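Local coordinates for ADP-ribosylglycohydrolase (Thermus thermophilus, PDB 2YZV), which belongs to the ADP-ribosylglycohydrolase family and has an all-helical fold that holds magnesium ions at two neighbouring sites, at residues L18-A23 and G274-A279; P136-Y141 and V170-L175; A186-E191 and W230-G235; P192-D197 and V205-F210. All coordinates share one frame; numbering follows the deposited sequence.

Interaction 1: residues L18-A23 and G274-A279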
loop_
_atom_site.group_PDB
_atom_site.type_symbol
_atom_site.label_atom_id
_atom_site.label_comp_id
_atom_site.label_asym_id
_atom_site.label_seq_id
_atom_site.Cartn_x
_atom_site.Cartn_y
_atom_site.Cartn_z
ATOM N N LEU A 18 -6.755 -0.880 1.070
ATOM C CA LEU A 18 -5.812 -0.415 0.054
ATOM C C LEU A 18 -6.597 0.174 -1.121
ATOM O O LEU A 18 -6.344 1.303 -1.544
ATOM C CB LEU A 18 -4.952 -1.592 -0.422
ATOM C CG LEU A 18 -3.789 -1.382 -1.395
ATOM C CD1 LEU A 18 -2.987 -2.669 -1.469
ATOM C CD2 LEU A 18 -4.286 -0.985 -2.780
ATOM N N ALA A 19 -7.555 -0.595 -1.634
ATOM C CA ALA A 19 -8.370 -0.166 -2.768
ATOM C C ALA A 19 -9.275 1.016 -2.436
ATOM O O ALA A 19 -9.485 1.900 -3.267
ATOM C CB ALA A 19 -9.204 -1.338 -3.280
ATOM N N VAL A 20 -9.830 1.020 -1.231
ATOM C CA VAL A 20 -10.686 2.116 -0.800
ATOM C C VAL A 20 -9.875 3.412 -0.797
ATOM O O VAL A 20 -10.334 4.442 -1.287
ATOM C CB VAL A 20 -11.260 1.843 0.612
ATOM C CG1 VAL A 20 -11.851 3.111 1.203
ATOM C CG2 VAL A 20 -12.334 0.758 0.529
ATOM N N GLY A 21 -8.662 3.349 -0.253
ATOM C CA GLY A 21 -7.807 4.525 -0.208
ATOM C C GLY A 21 -7.391 5.006 -1.586
ATOM O O GLY A 21 -7.321 6.204 -1.834
ATOM N N ASP A 22 -7.101 4.062 -2.476
ATOM C CA ASP A 22 -6.701 4.378 -3.842
ATOM C C ASP A 22 -7.864 5.091 -4.541
ATOM O O ASP A 22 -7.686 6.158 -5.134
ATOM C CB ASP A 22 -6.328 3.069 -4.562
ATOM C CG ASP A 22 -5.838 3.279 -5.994
ATOM O OD1 ASP A 22 -5.638 4.433 -6.413
ATOM O OD2 ASP A 22 -5.648 2.265 -6.700
ATOM N N ALA A 23 -9.060 4.513 -4.445
ATOM C CA ALA A 23 -10.242 5.092 -5.079
ATOM C C ALA A 23 -10.563 6.494 -4.562
ATOM O O ALA A 23 -10.828 7.408 -5.346
ATOM C CB ALA A 23 -11.446 4.175 -4.876
ATOM N N GLY A 274 -19.319 1.274 5.376
ATOM C CA GLY A 274 -20.006 0.376 4.469
ATOM C C GLY A 274 -20.269 0.957 3.093
ATOM O O GLY A 274 -20.151 0.252 2.087
ATOM N N ARG A 275 -20.625 2.237 3.035
ATOM C CA ARG A 275 -20.908 2.871 1.756
ATOM C C ARG A 275 -19.675 2.917 0.857
ATOM O O ARG A 275 -19.799 2.879 -0.365
ATOM C CB ARG A 275 -21.475 4.280 1.966
ATOM C CG ARG A 275 -20.575 5.228 2.724
ATOM C CD ARG A 275 -21.281 6.549 2.978
ATOM N NE ARG A 275 -20.412 7.516 3.641
ATOM C CZ ARG A 275 -19.979 7.409 4.893
ATOM N NH1 ARG A 275 -20.333 6.371 5.639
ATOM N NH2 ARG A 275 -19.180 8.340 5.396
ATOM N N TRP A 276 -18.489 3.006 1.456
ATOM C CA TRP A 276 -17.258 3.024 0.669
ATOM C C TRP A 276 -17.031 1.641 0.066
ATOM O O TRP A 276 -16.686 1.512 -1.110
ATOM C CB TRP A 276 -16.052 3.416 1.540
ATOM C CG TRP A 276 -16.013 4.877 1.916
ATOM C CD1 TRP A 276 -16.868 5.860 1.492
ATOM C CD2 TRP A 276 -15.059 5.522 2.774
ATOM N NE1 TRP A 276 -16.505 7.070 2.031
ATOM C CE2 TRP A 276 -15.400 6.894 2.822
ATOM C CE3 TRP A 276 -13.951 5.075 3.507
ATOM C CZ2 TRP A 276 -14.670 7.825 3.576
ATOM C CZ3 TRP A 276 -13.223 6.002 4.257
ATOM C CH2 TRP A 276 -13.587 7.361 4.283
ATOM N N LEU A 277 -17.233 0.607 0.876
ATOM C CA LEU A 277 -17.060 -0.765 0.415
ATOM C C LEU A 277 -18.108 -1.147 -0.633
ATOM O O LEU A 277 -17.787 -1.786 -1.632
ATOM C CB LEU A 277 -17.134 -1.735 1.601
ATOM C CG LEU A 277 -15.998 -1.649 2.627
ATOM C CD1 LEU A 277 -16.320 -2.523 3.833
ATOM C CD2 LEU A 277 -14.691 -2.088 1.985
ATOM N N ARG A 278 -19.358 -0.755 -0.413
ATOM C CA ARG A 278 -20.413 -1.089 -1.364
ATOM C C ARG A 278 -20.207 -0.450 -2.731
ATOM O O ARG A 278 -20.664 -0.981 -3.743
ATOM C CB ARG A 278 -21.784 -0.684 -0.812
ATOM C CG ARG A 278 -22.324 -1.633 0.250
ATOM C CD ARG A 278 -23.771 -1.312 0.596
ATOM N NE ARG A 278 -23.898 -0.113 1.418
ATOM C CZ ARG A 278 -23.590 -0.059 2.711
ATOM N NH1 ARG A 278 -23.137 -1.140 3.332
ATOM N NH2 ARG A 278 -23.740 1.074 3.383
ATOM N N ALA A 279 -19.508 0.680 -2.761
ATOM C CA ALA A 279 -19.253 1.393 -4.010
ATOM C C ALA A 279 -17.966 0.937 -4.694
ATOM O O ALA A 279 -17.738 1.238 -5.862
ATOM C CB ALA A 279 -19.184 2.893 -3.737
#

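Interaction 2: residues P136-Y141 and V170-L175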
loop_
_atom_site.group_PDB
_atom_site.type_symbol
_atom_site.label_atom_id
_atom_site.label_comp_id
_atom_site.label_asym_id
_atom_site.label_seq_id
_atom_site.Cartn_x
_atom_site.Cartn_y
_atom_site.Cartn_z
ATOM N N PRO A 136 -0.926 -7.626 -0.139
ATOM C CA PRO A 136 -1.035 -9.038 -0.537
ATOM C C PRO A 136 0.136 -9.914 -0.078
ATOM O O PRO A 136 -0.062 -11.056 0.350
ATOM C CB PRO A 136 -1.137 -8.957 -2.057
ATOM C CG PRO A 136 -1.862 -7.664 -2.268
ATOM C CD PRO A 136 -1.158 -6.738 -1.294
ATOM N N LEU A 137 1.351 -9.382 -0.164
ATOM C CA LEU A 137 2.528 -10.140 0.244
ATOM C C LEU A 137 2.496 -10.474 1.726
ATOM O O LEU A 137 2.773 -11.612 2.118
ATOM C CB LEU A 137 3.809 -9.360 -0.064
ATOM C CG LEU A 137 5.110 -9.997 0.436
ATOM C CD1 LEU A 137 5.302 -11.366 -0.199
ATOM C CD2 LEU A 137 6.278 -9.089 0.090
ATOM N N VAL A 138 2.168 -9.487 2.554
ATOM C CA VAL A 138 2.126 -9.713 3.997
ATOM C C VAL A 138 0.981 -10.647 4.389
ATOM O O VAL A 138 1.117 -11.449 5.318
ATOM C CB VAL A 138 2.004 -8.374 4.767
ATOM C CG1 VAL A 138 1.921 -8.633 6.266
ATOM C CG2 VAL A 138 3.209 -7.490 4.458
ATOM N N LEU A 139 -0.143 -10.558 3.684
ATOM C CA LEU A 139 -1.274 -11.426 4.000
ATOM C C LEU A 139 -0.914 -12.900 3.844
ATOM O O LEU A 139 -1.302 -13.729 4.668
ATOM C CB LEU A 139 -2.472 -11.103 3.102
ATOM C CG LEU A 139 -3.567 -10.214 3.702
ATOM C CD1 LEU A 139 -3.002 -8.871 4.128
ATOM C CD2 LEU A 139 -4.662 -10.025 2.670
ATOM N N ALA A 140 -0.172 -13.222 2.790
ATOM C CA ALA A 140 0.205 -14.609 2.526
ATOM C C ALA A 140 1.495 -15.065 3.201
ATOM O O ALA A 140 1.621 -16.230 3.574
ATOM C CB ALA A 140 0.302 -14.840 1.022
ATOM N N TYR A 141 2.449 -14.158 3.371
ATOM C CA TYR A 141 3.726 -14.526 3.979
ATOM C C TYR A 141 3.978 -13.896 5.345
ATOM O O TYR A 141 5.121 -13.733 5.769
ATOM C CB TYR A 141 4.863 -14.183 3.008
ATOM C CG TYR A 141 4.926 -15.126 1.831
ATOM C CD1 TYR A 141 5.635 -16.324 1.913
ATOM C CD2 TYR A 141 4.238 -14.848 0.651
ATOM C CE1 TYR A 141 5.657 -17.221 0.857
ATOM C CE2 TYR A 141 4.252 -15.744 -0.417
ATOM C CZ TYR A 141 4.964 -16.929 -0.305
ATOM O OH TYR A 141 4.980 -17.829 -1.345
ATOM N N VAL A 170 9.866 -1.410 6.122
ATOM C CA VAL A 170 9.208 -0.812 7.277
ATOM C C VAL A 170 7.697 -1.039 7.186
ATOM O O VAL A 170 7.062 -1.393 8.178
ATOM C CB VAL A 170 9.518 0.710 7.390
ATOM C CG1 VAL A 170 8.685 1.334 8.502
ATOM C CG2 VAL A 170 11.006 0.914 7.692
ATOM N N LEU A 171 7.114 -0.863 6.000
ATOM C CA LEU A 171 5.677 -1.083 5.862
ATOM C C LEU A 171 5.340 -2.564 6.053
ATOM O O LEU A 171 4.299 -2.898 6.609
ATOM C CB LEU A 171 5.170 -0.590 4.498
ATOM C CG LEU A 171 3.650 -0.676 4.291
ATOM C CD1 LEU A 171 2.931 0.166 5.336
ATOM C CD2 LEU A 171 3.295 -0.183 2.896
ATOM N N ALA A 172 6.220 -3.452 5.601
ATOM C CA ALA A 172 5.974 -4.879 5.766
ATOM C C ALA A 172 5.897 -5.186 7.260
ATOM O O ALA A 172 5.016 -5.920 7.708
ATOM C CB ALA A 172 7.090 -5.688 5.108
ATOM N N TRP A 173 6.815 -4.607 8.029
ATOM C CA TRP A 173 6.836 -4.818 9.474
ATOM C C TRP A 173 5.550 -4.266 10.091
ATOM O O TRP A 173 4.903 -4.931 10.899
ATOM C CB TRP A 173 8.043 -4.114 10.099
ATOM C CG TRP A 173 8.120 -4.293 11.588
ATOM C CD1 TRP A 173 8.638 -5.367 12.256
ATOM C CD2 TRP A 173 7.616 -3.401 12.591
ATOM N NE1 TRP A 173 8.488 -5.200 13.612
ATOM C CE2 TRP A 173 7.865 -4.003 13.847
ATOM C CE3 TRP A 173 6.980 -2.152 12.554
ATOM C CZ2 TRP A 173 7.498 -3.400 15.053
ATOM C CZ3 TRP A 173 6.614 -1.549 13.757
ATOM C CH2 TRP A 173 6.877 -2.179 14.991
ATOM N N LEU A 174 5.186 -3.047 9.700
ATOM C CA LEU A 174 3.979 -2.410 10.210
ATOM C C LEU A 174 2.736 -3.253 9.959
ATOM O O LEU A 174 1.909 -3.441 10.854
ATOM C CB LEU A 174 3.786 -1.034 9.563
ATOM C CG LEU A 174 4.704 0.081 10.064
ATOM C CD1 LEU A 174 4.646 1.261 9.102
ATOM C CD2 LEU A 174 4.281 0.506 11.467
ATOM N N LEU A 175 2.598 -3.758 8.737
ATOM C CA LEU A 175 1.433 -4.561 8.413
ATOM C C LEU A 175 1.413 -5.869 9.194
ATOM O O LEU A 175 0.370 -6.261 9.702
ATOM C CB LEU A 175 1.364 -4.830 6.906
ATOM C CG LEU A 175 1.143 -3.584 6.037
ATOM C CD1 LEU A 175 0.943 -4.015 4.594
ATOM C CD2 LEU A 175 -0.079 -2.805 6.528
#

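Interaction 3: residues A186-E191 and W230-G235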
loop_
_atom_site.group_PDB
_atom_site.type_symbol
_atom_site.label_atom_id
_atom_site.label_comp_id
_atom_site.label_asym_id
_atom_site.label_seq_id
_atom_site.Cartn_x
_atom_site.Cartn_y
_atom_site.Cartn_z
ATOM N N ALA A 186 2.650 1.027 19.614
ATOM C CA ALA A 186 3.764 0.155 19.252
ATOM C C ALA A 186 4.112 0.319 17.775
ATOM O O ALA A 186 5.287 0.354 17.404
ATOM C CB ALA A 186 3.406 -1.297 19.546
ATOM N N LEU A 187 3.084 0.416 16.939
ATOM C CA LEU A 187 3.291 0.583 15.502
ATOM C C LEU A 187 4.042 1.875 15.211
ATOM O O LEU A 187 5.021 1.881 14.462
ATOM C CB LEU A 187 1.940 0.579 14.777
ATOM C CG LEU A 187 1.196 -0.758 14.897
ATOM C CD1 LEU A 187 -0.242 -0.614 14.415
ATOM C CD2 LEU A 187 1.940 -1.827 14.090
ATOM N N LEU A 188 3.596 2.971 15.816
ATOM C CA LEU A 188 4.240 4.261 15.597
ATOM C C LEU A 188 5.635 4.369 16.210
ATOM O O LEU A 188 6.457 5.147 15.739
ATOM C CB LEU A 188 3.345 5.387 16.129
ATOM C CG LEU A 188 1.965 5.455 15.469
ATOM C CD1 LEU A 188 1.120 6.523 16.156
ATOM C CD2 LEU A 188 2.121 5.756 13.978
ATOM N N ALA A 189 5.911 3.580 17.246
ATOM C CA ALA A 189 7.220 3.624 17.886
ATOM C C ALA A 189 8.298 3.022 16.983
ATOM O O ALA A 189 9.475 3.357 17.114
ATOM C CB ALA A 189 7.176 2.902 19.232
ATOM N N LEU A 190 7.895 2.131 16.076
ATOM C CA LEU A 190 8.829 1.530 15.121
ATOM C C LEU A 190 10.135 1.102 15.784
ATOM O O LEU A 190 11.212 1.271 15.213
ATOM C CB LEU A 190 9.132 2.548 14.014
ATOM C CG LEU A 190 7.930 2.915 13.133
ATOM C CD1 LEU A 190 8.111 4.284 12.489
ATOM C CD2 LEU A 190 7.755 1.835 12.072
ATOM N N GLU A 191 10.024 0.525 16.975
ATOM C CA GLU A 191 11.185 0.116 17.761
ATOM C C GLU A 191 12.330 -0.615 17.047
ATOM O O GLU A 191 13.491 -0.248 17.209
ATOM C CB GLU A 191 10.719 -0.705 18.967
ATOM C CG GLU A 191 11.802 -0.954 20.001
ATOM C CD GLU A 191 11.245 -1.499 21.298
ATOM O OE1 GLU A 191 10.615 -2.579 21.271
ATOM O OE2 GLU A 191 11.436 -0.845 22.347
ATOM N N TRP A 230 1.241 9.677 9.590
ATOM C CA TRP A 230 0.667 10.861 10.216
ATOM C C TRP A 230 -0.855 10.724 10.289
ATOM O O TRP A 230 -1.462 10.963 11.330
ATOM C CB TRP A 230 1.028 12.105 9.401
ATOM C CG TRP A 230 0.197 13.299 9.733
ATOM C CD1 TRP A 230 0.325 14.117 10.822
ATOM C CD2 TRP A 230 -0.922 13.792 8.988
ATOM N NE1 TRP A 230 -0.649 15.088 10.800
ATOM C CE2 TRP A 230 -1.429 14.912 9.685
ATOM C CE3 TRP A 230 -1.549 13.394 7.798
ATOM C CZ2 TRP A 230 -2.537 15.641 9.233
ATOM C CZ3 TRP A 230 -2.651 14.120 7.346
ATOM C CH2 TRP A 230 -3.131 15.231 8.065
ATOM N N ALA A 231 -1.466 10.334 9.174
ATOM C CA ALA A 231 -2.916 10.179 9.118
ATOM C C ALA A 231 -3.378 9.101 10.087
ATOM O O ALA A 231 -4.434 9.218 10.710
ATOM C CB ALA A 231 -3.350 9.830 7.693
ATOM N N PHE A 232 -2.577 8.047 10.212
ATOM C CA PHE A 232 -2.906 6.953 11.116
ATOM C C PHE A 232 -2.807 7.438 12.563
ATOM O O PHE A 232 -3.662 7.127 13.393
ATOM C CB PHE A 232 -1.952 5.774 10.865
ATOM C CG PHE A 232 -2.211 4.575 11.740
ATOM C CD1 PHE A 232 -3.463 3.964 11.764
ATOM C CD2 PHE A 232 -1.188 4.035 12.513
ATOM C CE1 PHE A 232 -3.691 2.828 12.549
ATOM C CE2 PHE A 232 -1.403 2.902 13.301
ATOM C CZ PHE A 232 -2.659 2.296 13.318
ATOM N N ALA A 233 -1.776 8.219 12.855
ATOM C CA ALA A 233 -1.579 8.735 14.207
ATOM C C ALA A 233 -2.679 9.702 14.642
ATOM O O ALA A 233 -3.143 9.652 15.785
ATOM C CB ALA A 233 -0.223 9.420 14.304
ATOM N N ARG A 234 -3.105 10.575 13.735
ATOM C CA ARG A 234 -4.122 11.564 14.077
ATOM C C ARG A 234 -5.568 11.101 13.932
ATOM O O ARG A 234 -6.451 11.609 14.623
ATOM C CB ARG A 234 -3.910 12.839 13.257
ATOM C CG ARG A 234 -2.522 13.450 13.402
ATOM C CD ARG A 234 -2.127 13.640 14.863
ATOM N NE ARG A 234 -0.772 14.169 14.971
ATOM C CZ ARG A 234 0.018 13.991 16.026
ATOM N NH1 ARG A 234 -0.416 13.300 17.071
ATOM N NH2 ARG A 234 1.251 14.483 16.019
ATOM N N GLY A 235 -5.818 10.153 13.034
ATOM C CA GLY A 235 -7.172 9.662 12.853
ATOM C C GLY A 235 -7.584 8.781 14.017
ATOM O O GLY A 235 -6.813 7.928 14.453
#

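Interaction 4: residues P192-D197 and V205-F210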
loop_
_atom_site.group_PDB
_atom_site.type_symbol
_atom_site.label_atom_id
_atom_site.label_comp_id
_atom_site.label_asym_id
_atom_site.label_seq_id
_atom_site.Cartn_x
_atom_site.Cartn_y
_atom_site.Cartn_z
ATOM N N PRO A 192 12.029 -1.650 16.249
ATOM C CA PRO A 192 13.124 -2.354 15.569
ATOM C C PRO A 192 13.916 -1.529 14.554
ATOM O O PRO A 192 14.991 -1.940 14.113
ATOM C CB PRO A 192 12.420 -3.549 14.929
ATOM C CG PRO A 192 11.046 -3.027 14.668
ATOM C CD PRO A 192 10.732 -2.272 15.937
ATOM N N PHE A 193 13.395 -0.364 14.190
ATOM C CA PHE A 193 14.063 0.493 13.220
ATOM C C PHE A 193 14.781 1.673 13.869
ATOM O O PHE A 193 15.510 2.412 13.201
ATOM C CB PHE A 193 13.043 0.983 12.190
ATOM C CG PHE A 193 12.420 -0.127 11.403
ATOM C CD1 PHE A 193 13.145 -0.779 10.409
ATOM C CD2 PHE A 193 11.131 -0.559 11.688
ATOM C CE1 PHE A 193 12.593 -1.853 9.710
ATOM C CE2 PHE A 193 10.569 -1.633 10.997
ATOM C CZ PHE A 193 11.300 -2.280 10.009
ATOM N N ARG A 194 14.581 1.842 15.173
ATOM C CA ARG A 194 15.225 2.927 15.901
ATOM C C ARG A 194 16.719 2.628 16.001
ATOM O O ARG A 194 17.119 1.579 16.507
ATOM C CB ARG A 194 14.618 3.067 17.303
ATOM C CG ARG A 194 13.091 3.149 17.319
ATOM C CD ARG A 194 12.561 4.242 16.397
ATOM N NE ARG A 194 12.789 5.586 16.922
ATOM C CZ ARG A 194 12.098 6.125 17.923
ATOM N NH1 ARG A 194 11.128 5.438 18.513
ATOM N NH2 ARG A 194 12.377 7.355 18.333
ATOM N N GLY A 195 17.535 3.552 15.502
ATOM C CA GLY A 195 18.974 3.367 15.538
ATOM C C GLY A 195 19.494 2.496 14.408
ATOM O O GLY A 195 20.697 2.249 14.312
ATOM N N ALA A 196 18.594 2.028 13.548
ATOM C CA ALA A 196 18.987 1.179 12.427
ATOM C C ALA A 196 19.669 1.995 11.335
ATOM O O ALA A 196 19.423 3.194 11.199
ATOM C CB ALA A 196 17.766 0.462 11.856
ATOM N N ASP A 197 20.530 1.341 10.561
ATOM C CA ASP A 197 21.239 2.009 9.478
ATOM C C ASP A 197 20.327 2.143 8.264
ATOM O O ASP A 197 20.310 1.286 7.377
ATOM C CB ASP A 197 22.504 1.229 9.110
ATOM C CG ASP A 197 23.241 1.835 7.932
ATOM O OD1 ASP A 197 23.324 3.078 7.858
ATOM O OD2 ASP A 197 23.744 1.068 7.085
ATOM N N VAL A 205 11.986 9.827 9.301
ATOM C CA VAL A 205 10.592 9.427 9.437
ATOM C C VAL A 205 10.424 8.548 10.672
ATOM O O VAL A 205 9.588 8.819 11.534
ATOM C CB VAL A 205 10.100 8.649 8.192
ATOM C CG1 VAL A 205 8.712 8.060 8.452
ATOM C CG2 VAL A 205 10.052 9.583 6.987
ATOM N N VAL A 206 11.238 7.501 10.753
ATOM C CA VAL A 206 11.179 6.566 11.869
ATOM C C VAL A 206 11.389 7.246 13.220
ATOM O O VAL A 206 10.819 6.827 14.229
ATOM C CB VAL A 206 12.227 5.442 11.689
ATOM C CG1 VAL A 206 12.249 4.533 12.911
ATOM C CG2 VAL A 206 11.895 4.635 10.442
ATOM N N GLU A 207 12.195 8.302 13.239
ATOM C CA GLU A 207 12.469 9.014 14.479
ATOM C C GLU A 207 11.443 10.078 14.862
ATOM O O GLU A 207 11.686 10.882 15.767
ATOM C CB GLU A 207 13.872 9.620 14.424
ATOM C CG GLU A 207 14.963 8.558 14.430
ATOM C CD GLU A 207 16.358 9.140 14.398
ATOM O OE1 GLU A 207 17.326 8.361 14.539
ATOM O OE2 GLU A 207 16.492 10.371 14.229
ATOM N N GLY A 208 10.299 10.086 14.179
ATOM C CA GLY A 208 9.258 11.044 14.516
ATOM C C GLY A 208 8.878 12.096 13.491
ATOM O O GLY A 208 8.088 12.994 13.786
ATOM N N GLY A 209 9.427 12.000 12.286
ATOM C CA GLY A 209 9.094 12.979 11.270
ATOM C C GLY A 209 7.615 12.981 10.918
ATOM O O GLY A 209 7.057 14.008 10.533
ATOM N N PHE A 210 6.969 11.831 11.075
ATOM C CA PHE A 210 5.555 11.689 10.743
ATOM C C PHE A 210 4.566 12.377 11.688
ATOM O O PHE A 210 3.379 12.473 11.375
ATOM C CB PHE A 210 5.206 10.199 10.635
ATOM C CG PHE A 210 5.384 9.441 11.921
ATOM C CD1 PHE A 210 4.389 9.459 12.898
ATOM C CD2 PHE A 210 6.556 8.729 12.168
ATOM C CE1 PHE A 210 4.558 8.778 14.106
ATOM C CE2 PHE A 210 6.739 8.042 13.376
ATOM C CZ PHE A 210 5.734 8.068 14.348
#

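Interaction 1: residues L18-A23 and G274-A279
Val20 reaches from helix 4-26 to Trp276 and Leu277 on helix 274-279, joining the first helix of this all-helical fold to a short helix 251 residues further on. The two backbones come nearest at the same place, with Val20 CA and Trp276 CA 6.8 Å apart. From CB, which points at the other helix, the valine forks, and each methyl finds a separate neighbour. CG1, anti to the backbone N (chi1 166°), meets the benzo part of the indole at Trp276 CE3, 3.7 Å away, approaching the ring obliquely. CG2, on the side of the backbone N, goes instead to Leu277. A beta-branched residue suits this place because its two methyls diverge right at the backbone and can serve two neighbouring side chains at once. On the other flank of the indole, the pyrrole NE1 of Trp276 donates a hydrogen bond to Glu41 OE1, while Met42 touches both Val20 and Trp276. Two residues along the same helix from Val20, Asp22 bonds to Thr56, one of the magnesium ligands. Leu277 starts out aside from the partner helix, but its end comes nearer, with Leu277 CD2 4.0 Å from Val20 CG2.

Interaction 2: residues P136-Y141 and V170-L175
Helix-to-helix packing in the buried interior joins helix 135-141 to helix 162-179, and a single valine, Val138, supplies nearly all of the contact from residues 136-141, against Ala172 and Leu175. The helices approach most nearly at Val138 and Ala172, whose CA atoms are 6.4 Å apart. Ala172 suits this spot because its small side chain leaves its own backbone accessible: Val138 CG2 lies 4.0 Å from Ala172 CA, and is somewhat farther, 4.3 Å, from the methyl carbon Ala172 CB. The pair Ala172 and Leu175 is spaced i, i+3, so both residues fall on one side of helix 162-179, and within this all-helical fold the valine faces that side directly. The other methyl, Val138 CG1, rests 3.9 Å from Leu175 CB, near the root of the leucine. The valine and leucine side chains cross at about a right angle. Farther out, Leu175 CD1 comes within 4.2 Å of Val138 CG2. Helix 147-156 also packs here, touching Ala172 through Leu148 and Ala151, while Leu139, the residue after Val138, turns to Phe15 and Arg11 of helix 4-26.

Interaction 3: residues A186-E191 and W230-G235
Leu187 and Leu188, consecutive residues of helix 184-189, meet Phe232 and Ala233, likewise consecutive, near the end of helix 221-234; the contact is apolar packing between two helices of the all-helical fold. What distinguishes the two leucines is how each stands to the phenyl ring. Leu187 crosses Phe232 at about a right angle, and its CD1 sits obliquely off the outer end of the ring, 3.9 Å from both Phe232 CE2 and Phe232 CZ. Leu188 instead comes up at the rim: its CD2 lies near the ring plane, 4.0 Å from Phe232 CD2. The ring can reach both because the first torsion of Phe232 is fully extended (chi1 -179°), carrying CG away from the amide nitrogen and the aromatic group across to helix 184-189. A long flat side chain suits this role, since different parts of one ring serve two leucines.

Phe232 has further neighbours. Tyr266 of helix 252-267 packs edge-to-face with its ring, and Lys184 makes a cation-pi contact with the ring as well as a hydrogen bond to Phe232 O, tying the beginning of helix 184-189 to the same residue. The next position, Ala233, is small enough to let the second branch of Leu188 close on the backbone, where Leu188 CD1 lies 3.7 Å from Ala233 CB and 4.0 Å from Ala233 CA.

Interaction 4: residues P192-D197 and V205-F210
Arg194 lays its aliphatic chain over Val206, so the turn after helix 184-189 packs on the last turns of helix 200-209. The arginine is folded, with chi2 -53° and chi3 -73° both bent, and this brings the middle of the chain, not its end, onto the valine: Arg194 CD is 3.5 Å from Val206 CG1. The two side chains run past each other in opposite directions. Beyond CD, the guanidinium sets one face over the carbonyl oxygen of Val206, Arg194 NE being 3.6 Å from Val206 O, which places the oxygen over the face, where no hydrogen bond is made. Its NH1 bonds instead to Ala189 O at the end of helix 184-189.

Val206 CG1, pointing back opposite its amide nitrogen (chi1 175°), also meets Phe193 CB at 3.7 Å. The phenyl group swings away from there, to stack edge-to-face with Trp173 of helix 162-179. Two glycines suit the backbone: Gly195, with positive phi, is the third residue of a type II turn from Phe193 to Ala196, and Gly208 is the C' residue of the Schellman motif closing helix 200-209.

Glu207 stays beside the arginine, but Arg194 NE and Glu207 OE1 are 5.8 Å apart, so any attraction is probably only a diffuse electrostatic one. Chemically, therefore, the methylenes of an exposed arginine probably help to cover the buried valine, while NH1 of its charged end bonds to a helix-end carbonyl.

Along the chain, interaction 1 encloses the rest: its segments lie near the two ends, and interactions 2, 3 and 4 fall between them, with 4 nested inside 3. Interactions 3 and 4 have centres 12 Å apart, and their centres are about 16 Å and 18 Å from that of interaction 2. Helix 162-179 joins this group, because Val170, Trp173 and Leu174 turn from interaction 2 toward Leu190, Pro192 and Phe193. Interactions 1 and 4 sit on opposite sides of the chain's centre, about 31 Å between centres. Interactions 2, 3 and 4 thus touch one another, whereas interaction 1 stands apart and links the two ends of the chain.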